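Long-range contacts in metallo-beta-lactamase superfamily protein (Thermus thermophilus, PDB 2ZWR), which binds a pair of zinc ions in a metallo-beta-lactamase fold and is probably a hydrolase: residues A[28-33]-A[59-65]; A[145-149]-A[182-188]. All blocks are in the same frame, centred on the assembly; numbering follows the deposited sequence.

Contact 1 of 2, residues A[28-33]-A[59-65]. With ZN (zinc ion), chain G; ZN (zinc ion), chain C.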
# COMPACT_ATOMS: atom_id res chain seq x y z
N ASP A 28 -3.97 -0.33 2.23
CA ASP A 28 -4.44 0.10 0.90
C ASP A 28 -5.86 -0.39 0.49
O ASP A 28 -6.00 -1.11 -0.52
CB ASP A 28 -3.44 -0.29 -0.20
CG ASP A 28 -2.08 0.38 -0.06
OD1 ASP A 28 -1.89 1.21 0.85
OD2 ASP A 28 -1.20 0.08 -0.90
N PRO A 29 -6.91 0.01 1.24
CA PRO A 29 -8.28 -0.36 0.81
C PRO A 29 -8.70 0.45 -0.43
O PRO A 29 -9.26 1.53 -0.29
CB PRO A 29 -9.14 0.04 2.01
CG PRO A 29 -8.35 1.13 2.71
CD PRO A 29 -6.90 0.83 2.47
N GLY A 30 -8.42 -0.09 -1.62
CA GLY A 30 -8.50 0.66 -2.86
C GLY A 30 -9.88 0.87 -3.48
O GLY A 30 -10.12 1.88 -4.16
N ASP A 31 -10.78 -0.08 -3.23
CA ASP A 31 -12.09 -0.06 -3.82
C ASP A 31 -12.93 -1.17 -3.23
O ASP A 31 -12.44 -1.97 -2.42
CB ASP A 31 -11.97 -0.25 -5.34
CG ASP A 31 -13.14 0.33 -6.10
OD1 ASP A 31 -14.04 0.90 -5.47
OD2 ASP A 31 -13.16 0.21 -7.33
N GLU A 32 -14.20 -1.19 -3.61
CA GLU A 32 -15.13 -2.28 -3.26
C GLU A 32 -15.21 -2.50 -1.74
O GLU A 32 -14.82 -3.56 -1.24
CB GLU A 32 -14.77 -3.59 -3.98
CG GLU A 32 -14.60 -3.45 -5.50
CD GLU A 32 -14.50 -4.80 -6.22
OE1 GLU A 32 -15.50 -5.56 -6.24
OE2 GLU A 32 -13.43 -5.11 -6.78
N PRO A 33 -15.71 -1.50 -1.01
CA PRO A 33 -15.81 -1.60 0.45
C PRO A 33 -16.61 -2.81 0.93
O PRO A 33 -16.30 -3.37 1.99
CB PRO A 33 -16.52 -0.29 0.85
CG PRO A 33 -17.13 0.24 -0.42
CD PRO A 33 -16.24 -0.22 -1.52
N HIS A 59 -5.62 3.01 -4.58
CA HIS A 59 -5.24 2.52 -3.26
C HIS A 59 -6.09 3.10 -2.12
O HIS A 59 -5.98 2.65 -0.98
CB HIS A 59 -3.73 2.75 -3.02
CG HIS A 59 -2.86 1.92 -3.92
ND1 HIS A 59 -2.20 0.79 -3.48
CD2 HIS A 59 -2.60 2.02 -5.24
CE1 HIS A 59 -1.55 0.24 -4.50
NE2 HIS A 59 -1.79 0.96 -5.58
N VAL A 60 -6.94 4.07 -2.44
CA VAL A 60 -7.67 4.84 -1.40
C VAL A 60 -9.19 4.96 -1.63
O VAL A 60 -9.89 5.61 -0.85
CB VAL A 60 -7.06 6.27 -1.20
CG1 VAL A 60 -5.57 6.20 -0.80
CG2 VAL A 60 -7.25 7.14 -2.45
N GLY A 61 -9.70 4.31 -2.67
CA GLY A 61 -11.12 4.41 -3.03
C GLY A 61 -12.15 3.86 -2.04
O GLY A 61 -13.35 4.18 -2.15
N ALA A 62 -11.70 3.04 -1.08
CA ALA A 62 -12.58 2.46 -0.06
C ALA A 62 -12.30 3.04 1.31
O ALA A 62 -12.91 2.62 2.29
CB ALA A 62 -12.43 0.95 -0.02
N VAL A 63 -11.38 3.99 1.39
CA VAL A 63 -11.07 4.61 2.69
C VAL A 63 -12.29 5.28 3.32
O VAL A 63 -12.62 4.97 4.46
CB VAL A 63 -9.87 5.59 2.61
CG1 VAL A 63 -9.74 6.40 3.91
CG2 VAL A 63 -8.59 4.82 2.34
N ALA A 64 -12.98 6.15 2.57
CA ALA A 64 -14.11 6.93 3.14
C ALA A 64 -15.24 6.12 3.83
O ALA A 64 -15.57 6.40 4.99
CB ALA A 64 -14.68 7.92 2.12
N PRO A 65 -15.84 5.12 3.13
CA PRO A 65 -16.86 4.29 3.79
C PRO A 65 -16.37 3.55 5.03
O PRO A 65 -17.13 3.42 5.99
CB PRO A 65 -17.28 3.29 2.70
CG PRO A 65 -16.20 3.35 1.64
CD PRO A 65 -15.67 4.76 1.70
ZN ZN G . -15.81 1.43 -6.57
ZN ZN C . -1.50 1.01 -7.67
O HOH W 1 -15.81 -0.24 -7.83
O HOH W 2 -1.35 2.81 -8.27

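Contact 2 of 2, residues A[145-149]-A[182-188]. With ZN (zinc ion), chain C.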
# COMPACT_ATOMS: atom_id res chain seq x y z
N LEU A 145 6.14 -0.38 -5.65
CA LEU A 145 7.59 -0.32 -5.93
C LEU A 145 8.00 -1.46 -6.87
O LEU A 145 8.53 -1.24 -7.97
CB LEU A 145 8.39 -0.41 -4.63
CG LEU A 145 8.81 0.90 -3.93
N LEU A 146 7.74 -2.68 -6.42
CA LEU A 146 8.24 -3.88 -7.05
C LEU A 146 7.12 -4.90 -7.29
O LEU A 146 6.41 -5.28 -6.35
CB LEU A 146 9.33 -4.50 -6.16
CG LEU A 146 10.03 -5.79 -6.58
CD1 LEU A 146 10.89 -5.60 -7.85
CD2 LEU A 146 10.88 -6.32 -5.43
N PHE A 147 7.00 -5.35 -8.53
CA PHE A 147 6.04 -6.38 -8.89
C PHE A 147 6.74 -7.69 -9.23
O PHE A 147 7.97 -7.74 -9.30
CB PHE A 147 5.16 -5.93 -10.07
CG PHE A 147 4.42 -4.64 -9.82
CD1 PHE A 147 3.76 -4.42 -8.60
CD2 PHE A 147 4.39 -3.64 -10.78
CE1 PHE A 147 3.08 -3.22 -8.36
CE2 PHE A 147 3.72 -2.45 -10.55
CZ PHE A 147 3.05 -2.24 -9.33
N ARG A 148 5.95 -8.74 -9.40
CA ARG A 148 6.42 -10.01 -9.93
C ARG A 148 6.70 -9.79 -11.43
O ARG A 148 5.78 -9.74 -12.25
CB ARG A 148 5.37 -11.11 -9.66
CG ARG A 148 5.54 -12.45 -10.39
CD ARG A 148 6.70 -13.30 -9.86
NE ARG A 148 7.99 -12.80 -10.34
CZ ARG A 148 8.54 -13.12 -11.50
NH1 ARG A 148 9.72 -12.60 -11.83
NH2 ARG A 148 7.93 -13.95 -12.34
N GLY A 149 7.98 -9.60 -11.75
CA GLY A 149 8.42 -9.41 -13.13
C GLY A 149 8.39 -7.98 -13.67
O GLY A 149 8.58 -7.77 -14.87
N PRO A 182 2.83 -6.96 -3.07
CA PRO A 182 2.78 -5.71 -3.85
C PRO A 182 1.36 -5.16 -4.05
O PRO A 182 0.37 -5.85 -3.77
CB PRO A 182 3.38 -6.13 -5.19
CG PRO A 182 2.93 -7.58 -5.37
CD PRO A 182 2.76 -8.15 -3.95
N GLY A 183 1.28 -3.92 -4.55
CA GLY A 183 0.01 -3.26 -4.81
C GLY A 183 -0.79 -3.82 -5.99
O GLY A 183 -1.98 -3.57 -6.08
N HIS A 184 -0.13 -4.55 -6.89
CA HIS A 184 -0.77 -5.18 -8.06
C HIS A 184 -0.09 -6.51 -8.39
O HIS A 184 1.11 -6.65 -8.22
CB HIS A 184 -0.74 -4.27 -9.30
CG HIS A 184 -1.26 -2.89 -9.05
ND1 HIS A 184 -2.58 -2.54 -9.27
CD2 HIS A 184 -0.66 -1.78 -8.54
CE1 HIS A 184 -2.76 -1.27 -8.93
NE2 HIS A 184 -1.61 -0.79 -8.48
N GLY A 185 -0.86 -7.46 -8.91
CA GLY A 185 -0.33 -8.73 -9.36
C GLY A 185 -0.00 -9.68 -8.21
O GLY A 185 -0.36 -9.39 -7.06
N PRO A 186 0.68 -10.80 -8.51
CA PRO A 186 0.95 -11.84 -7.51
C PRO A 186 2.09 -11.52 -6.57
O PRO A 186 2.91 -10.62 -6.84
CB PRO A 186 1.30 -13.07 -8.36
CG PRO A 186 1.73 -12.55 -9.66
CD PRO A 186 1.26 -11.13 -9.82
N GLY A 187 2.16 -12.26 -5.47
CA GLY A 187 3.25 -12.10 -4.52
C GLY A 187 4.53 -12.62 -5.12
O GLY A 187 4.51 -13.35 -6.11
N THR A 188 5.65 -12.26 -4.51
CA THR A 188 6.97 -12.67 -4.97
C THR A 188 7.92 -12.63 -3.76
O THR A 188 7.46 -12.50 -2.61
CB THR A 188 7.45 -11.78 -6.17
OG1 THR A 188 8.68 -12.29 -6.71
CG2 THR A 188 7.63 -10.33 -5.79
ZN ZN C . -1.50 1.01 -7.67
O HOH W 3 3.20 -8.50 -8.70
O HOH W 2 -1.35 2.81 -8.27

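Contact 1 of 2, residues A[28-33]-A[59-65]
His59 reaches back to Asp28 with one ring nitrogen and forward to the active-site zinc ion with the other. Its CB lies 4.1 Å from Asp28 CG, and chi1 of -67° sets CG anti to the carbonyl carbon, which carries the ring obliquely across to the carboxylate, ND1 leading. ND1 donates to Asp28 OD2 at 2.9 Å, N-H...O angle 148°. The bond comes from above the carboxylate plane, which stands almost perpendicular to the imidazole. His59 CE1 still lies 3.6 Å from Asp28 OD2, while CD2 lies on the zinc side. NE2 completes the path, binding the zinc at 2.1 Å, so ring rotation is fixed at both nitrogens. Asp28 OD2 is itself secured by Thr53. Further along, Ala62 N donates to Pro29 O (3.0 Å), pinning the turn before helix 63-70 to the loop. Pro29 CG rests 3.7 Å from Val63 CG2, and the rings of Pro33 and Pro65 cross at about a right angle. Asp31 OD1 and a water, which also donates to Asp31 OD2, bind a separate zinc ion. The contact thus joins the loop leaving strand 23-27 to the start of helix 63-70; Leu36 of helix 33-43 packs on Pro29 and Ala62, while Glu13 of strand 13-20 touches Asp28 and His59.

Contact 2 of 2, residues A[145-149]-A[182-188]
The backbones run closest where Phe147 CA stands 6.0 Å from Pro182 CA and where Arg148 lies opposite Thr188, with no direct hydrogen bond joining the two segments. A water bridges them instead: it accepts from Arg148 N and donates to the carbonyl oxygens of His184 and Pro186, each at 2.8 Å, tying the curve of the 182-188 loop to the end of the short strand 146-147.

Phe147 is the chief apolar piece. With chi1 at -57°, CG is anti to the carbonyl carbon and the ring runs beside the His184 side chain, both pointing the same way. The closest approach of the ring is Phe147 CD1 to His184 O, 3.5 Å. Pro182 CB meets the phenyl edge in its plane, 3.8 Å from Phe147 CD1, while the same Pro182 CB approaches Leu146 O at 3.4 Å. The far end of the phenyl ring, Phe147 CZ, comes 3.8 Å from His184 CD2; the two planes are nearly perpendicular, 88° apart, in an oblique pairing.

Arg148 takes the outer part. Its CG packs 3.9 Å from Pro186 CG, then the chain bends at chi2 and chi3 and crosses Thr188 at about a right angle. The charged end is held from elsewhere: Glu193 of helix 190-196 makes a salt bridge with Arg148 NE through OE1, the same oxygen that is hydrogen-bonded to Thr188 OG1.

His184 NE2 binds the zinc at 2.0 Å, and its ND1 donates to Gln12 O, so the ring is gripped at both nitrogens. The shell of this zinc is completed by Asp58, His59, Asp144 and a water. His184, on the loop after strand 179-182, and the segment just after the bridging Asp144 form one side of the dinuclear metal site of the metallo-beta-lactamase fold.

In the fold
Contacts 1 and 2 follow one another along the chain, and their centres lie 19 Å apart, yet they converge on one zinc ion. Each supplies one histidine: His59 NE2 and His184 NE2 lie 3.4 Å apart as adjacent ligands of the metal, and His59 CE1 packs 3.9 Å from Gly183 CA. The water on this zinc is shared by both contacts. Asp144 also binds the neighbouring zinc, with His54, His56 and His125, making the site dinuclear. Contact 1 belongs beside the sheet that includes strand 23-27, contact 2 beside the one that includes strand 179-182, so the metal centre draws together loops from both sheets.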